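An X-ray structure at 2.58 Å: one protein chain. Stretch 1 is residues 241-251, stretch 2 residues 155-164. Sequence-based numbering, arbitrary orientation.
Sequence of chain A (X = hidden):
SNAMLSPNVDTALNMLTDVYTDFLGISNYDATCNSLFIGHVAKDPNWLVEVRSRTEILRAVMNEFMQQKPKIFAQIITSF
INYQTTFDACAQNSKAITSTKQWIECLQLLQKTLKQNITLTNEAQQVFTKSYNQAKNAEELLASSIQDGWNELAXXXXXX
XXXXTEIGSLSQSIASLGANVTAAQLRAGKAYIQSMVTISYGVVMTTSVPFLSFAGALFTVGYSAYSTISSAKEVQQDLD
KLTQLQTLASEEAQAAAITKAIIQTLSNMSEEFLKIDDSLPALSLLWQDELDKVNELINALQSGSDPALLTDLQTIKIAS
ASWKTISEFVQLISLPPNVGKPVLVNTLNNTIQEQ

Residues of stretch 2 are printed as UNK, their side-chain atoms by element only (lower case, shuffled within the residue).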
# COMPACT_ATOMS: atom_id res chain seq x y z
N LYS A 241 -26.09 0.34 -14.54
CA LYS A 241 -26.17 -1.06 -14.96
C LYS A 241 -26.42 -1.97 -13.77
O LYS A 241 -27.15 -2.97 -13.88
CB LYS A 241 -24.88 -1.45 -15.69
CG LYS A 241 -24.97 -2.70 -16.55
CD LYS A 241 -23.61 -3.00 -17.17
CE LYS A 241 -23.74 -3.72 -18.51
NZ LYS A 241 -24.22 -2.82 -19.61
N LEU A 242 -25.83 -1.64 -12.61
CA LEU A 242 -25.99 -2.47 -11.42
C LEU A 242 -27.43 -2.45 -10.92
O LEU A 242 -28.00 -3.50 -10.61
CB LEU A 242 -25.02 -2.01 -10.34
CG LEU A 242 -24.97 -2.85 -9.06
CD1 LEU A 242 -24.69 -4.31 -9.38
CD2 LEU A 242 -23.93 -2.31 -8.09
N THR A 243 -28.02 -1.25 -10.83
CA THR A 243 -29.42 -1.13 -10.40
C THR A 243 -30.33 -2.06 -11.20
O THR A 243 -31.24 -2.68 -10.65
CB THR A 243 -29.88 0.32 -10.55
OG1 THR A 243 -29.15 1.16 -9.64
CG2 THR A 243 -31.37 0.45 -10.28
N GLN A 244 -30.08 -2.16 -12.51
CA GLN A 244 -30.89 -3.03 -13.35
C GLN A 244 -30.66 -4.50 -13.01
O GLN A 244 -31.61 -5.29 -12.96
CB GLN A 244 -30.57 -2.78 -14.82
CG GLN A 244 -31.79 -2.48 -15.69
CD GLN A 244 -32.56 -1.28 -15.20
OE1 GLN A 244 -33.79 -1.28 -15.21
NE2 GLN A 244 -31.84 -0.24 -14.77
N LEU A 245 -29.40 -4.87 -12.76
CA LEU A 245 -29.09 -6.28 -12.53
C LEU A 245 -29.64 -6.76 -11.19
O LEU A 245 -30.10 -7.90 -11.08
CB LEU A 245 -27.58 -6.49 -12.60
CG LEU A 245 -26.96 -6.22 -13.97
CD1 LEU A 245 -25.44 -6.29 -13.92
CD2 LEU A 245 -27.50 -7.20 -14.99
N GLN A 246 -29.62 -5.90 -10.16
CA GLN A 246 -30.05 -6.29 -8.82
C GLN A 246 -31.57 -6.36 -8.69
O GLN A 246 -32.10 -6.36 -7.58
CB GLN A 246 -29.51 -5.32 -7.77
CG GLN A 246 -28.05 -5.47 -7.43
CD GLN A 246 -27.66 -4.55 -6.30
OE1 GLN A 246 -26.60 -3.92 -6.32
NE2 GLN A 246 -28.53 -4.45 -5.31
N THR A 247 -32.27 -6.38 -9.82
CA THR A 247 -33.71 -6.54 -9.83
C THR A 247 -34.14 -7.85 -10.47
O THR A 247 -35.33 -8.19 -10.41
CB THR A 247 -34.38 -5.37 -10.57
OG1 THR A 247 -33.88 -5.30 -11.91
CG2 THR A 247 -34.09 -4.05 -9.85
N LEU A 248 -33.21 -8.60 -11.06
CA LEU A 248 -33.51 -9.88 -11.68
C LEU A 248 -33.20 -11.06 -10.77
O LEU A 248 -33.51 -12.20 -11.14
CB LEU A 248 -32.72 -10.01 -12.99
CG LEU A 248 -32.68 -8.72 -13.81
CD1 LEU A 248 -31.63 -8.82 -14.90
CD2 LEU A 248 -34.05 -8.42 -14.41
N ALA A 249 -32.61 -10.82 -9.60
CA ALA A 249 -32.15 -11.87 -8.71
C ALA A 249 -32.87 -11.77 -7.37
O ALA A 249 -33.36 -10.71 -6.97
CB ALA A 249 -30.64 -11.79 -8.49
N SER A 250 -32.91 -12.90 -6.66
CA SER A 250 -33.57 -12.98 -5.36
C SER A 250 -32.72 -12.30 -4.28
O SER A 250 -31.58 -11.90 -4.50
CB SER A 250 -33.83 -14.44 -4.99
OG SER A 250 -32.63 -15.19 -5.06
N GLU A 251 -33.31 -12.20 -3.09
CA GLU A 251 -32.65 -11.48 -1.99
C GLU A 251 -31.31 -12.11 -1.65
O GLU A 251 -30.29 -11.41 -1.57
CB GLU A 251 -33.56 -11.46 -0.77
CG GLU A 251 -34.77 -10.55 -0.91
CD GLU A 251 -34.84 -9.52 0.20
OE1 GLU A 251 -33.84 -9.39 0.95
OE2 GLU A 251 -35.89 -8.85 0.33
N UNK A 155 -29.57 -21.96 -9.24
CA UNK A 155 -30.55 -21.63 -10.27
C UNK A 155 -30.45 -20.18 -10.74
O UNK A 155 -31.09 -19.82 -11.74
c UNK A 155 -31.97 -21.90 -9.76
o UNK A 155 -32.31 -21.03 -8.70
N UNK A 156 -29.65 -19.35 -10.07
CA UNK A 156 -29.49 -17.94 -10.40
C UNK A 156 -28.02 -17.59 -10.63
O UNK A 156 -27.59 -16.47 -10.33
c UNK A 156 -31.54 -17.30 -9.01
c UNK A 156 -30.07 -17.05 -9.31
c UNK A 156 -32.08 -16.41 -7.91
o UNK A 156 -32.53 -15.29 -8.22
o UNK A 156 -32.04 -16.82 -6.73
N UNK A 157 -27.24 -18.54 -11.15
CA UNK A 157 -25.81 -18.31 -11.31
C UNK A 157 -25.55 -17.19 -12.32
O UNK A 157 -24.80 -16.25 -12.04
c UNK A 157 -23.62 -19.40 -11.95
o UNK A 157 -23.56 -21.50 -13.06
c UNK A 157 -22.91 -20.64 -12.42
o UNK A 157 -21.69 -20.77 -12.15
c UNK A 157 -25.10 -19.59 -11.74
N UNK A 158 -26.16 -17.29 -13.51
CA UNK A 158 -25.95 -16.27 -14.53
C UNK A 158 -26.35 -14.89 -14.02
O UNK A 158 -25.60 -13.92 -14.20
o UNK A 158 -27.55 -17.28 -18.36
c UNK A 158 -26.74 -16.62 -15.79
c UNK A 158 -27.00 -18.20 -17.75
c UNK A 158 -26.38 -17.97 -16.38
n UNK A 158 -26.92 -19.44 -18.23
N UNK A 159 -27.50 -14.79 -13.35
CA UNK A 159 -27.90 -13.53 -12.74
C UNK A 159 -26.89 -13.04 -11.70
O UNK A 159 -26.72 -11.83 -11.52
c UNK A 159 -29.29 -13.67 -12.10
N UNK A 160 -26.21 -13.97 -11.02
CA UNK A 160 -25.29 -13.57 -9.96
C UNK A 160 -23.91 -13.21 -10.50
O UNK A 160 -23.25 -12.33 -9.94
c UNK A 160 -25.18 -14.67 -8.91
c UNK A 160 -25.74 -17.44 -7.64
s UNK A 160 -26.13 -15.98 -6.68
c UNK A 160 -26.37 -14.76 -7.98
N UNK A 161 -23.46 -13.88 -11.56
CA UNK A 161 -22.17 -13.53 -12.14
C UNK A 161 -22.19 -12.09 -12.65
O UNK A 161 -21.21 -11.35 -12.51
c UNK A 161 -21.71 -15.93 -12.72
c UNK A 161 -20.47 -14.11 -13.91
c UNK A 161 -21.79 -14.51 -13.26
N UNK A 162 -23.32 -11.67 -13.22
CA UNK A 162 -23.42 -10.30 -13.73
C UNK A 162 -23.36 -9.28 -12.61
O UNK A 162 -22.71 -8.24 -12.74
c UNK A 162 -24.71 -10.13 -14.54
n UNK A 162 -26.47 -11.93 -17.35
n UNK A 162 -27.87 -13.68 -17.86
n UNK A 162 -28.38 -12.27 -16.12
c UNK A 162 -27.57 -12.63 -17.11
c UNK A 162 -26.05 -10.77 -16.57
c UNK A 162 -24.84 -11.09 -15.70
N UNK A 163 -24.03 -9.56 -11.49
CA UNK A 163 -24.01 -8.62 -10.37
C UNK A 163 -22.62 -8.53 -9.76
O UNK A 163 -22.16 -7.45 -9.40
c UNK A 163 -27.56 -9.30 -8.95
c UNK A 163 -26.47 -8.93 -9.92
c UNK A 163 -25.07 -9.02 -9.32
c UNK A 163 -24.96 -8.14 -8.09
N UNK A 164 -21.93 -9.67 -9.64
CA UNK A 164 -20.57 -9.64 -9.09
C UNK A 164 -19.59 -8.99 -10.06
O UNK A 164 -18.64 -8.33 -9.62
c UNK A 164 -20.12 -11.05 -8.72

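Position 155 carries one carbon and then one oxygen, the short hydroxyl side chain of serine. S155 stays out of reach of stretch 1.

Position 156 has three carbons in a line, the last bearing two oxygens. One oxygen lies 2.4 Å from S250 OG and the other 2.9 Å from S250 N. A carboxylate on a three-carbon chain is glutamate, so this is E156, at the N-cap position before its helix. Its OE1 takes the very short hydrogen bond from S250 OG, its OE2 the one from S250 N.

Position 157 has the same inventory, three carbons and two terminal oxygens, but no partner across the contact: E157, exposed. Position 158 also has three carbons, ending in one oxygen and one nitrogen, an amide, and is Q158; it too is out of reach of stretch 1.

At position 159 a single carbon is the whole side chain. It points toward stretch 1, 4.3 Å from A249 CB, and makes this A159.

Position 160 is an unbranched run of two carbons, a sulfur and a carbon: M160, buried but directed away from stretch 1. Position 161 has one carbon carrying two more, the fork of valine; V161 is exposed and out of reach.

Position 162 runs through three carbons and a nitrogen to a carbon holding two more nitrogens, a guanidinium. Its CB lies 4.0 Å from L245 CD1, while its backbone O is closer to that same methyl, at 3.6 Å. This is R162.

Position 163 has four carbons, forked at the first, with one arm two carbons long. That long arm ends 3.6 Å from L245 O and 4.0 Å from A249 CB. The pattern is isoleucine, I163. Its CG1 packs 3.8 Å from L245 CB and its CG2 4.1 Å from L242 CD1. Position 164, one carbon directed away, is A164.

The contact joins apolar packing to a polar clasp. Helix 241-245 runs nearly antiparallel to helix 157-164, at 158°. L245 faces I163 in the register, and beyond the helix A249 lies opposite A159, their CA atoms 6.1 Å apart. I163 leaves its backbone sideways, yet its end comes nearer and covers the turn from L245 to L248 at its start; L242, L245 and A249 supply the apolar surface. At the other end the carboxylate of E156 holds both the hydroxyl and the backbone NH of S250, at the position right before the next helix. The rule to read here is packing by a branched apolar plug and a close alanine pair, closed by a two-pronged polar clasp.

Stretch 2 155-164: SEEQAMVRIA
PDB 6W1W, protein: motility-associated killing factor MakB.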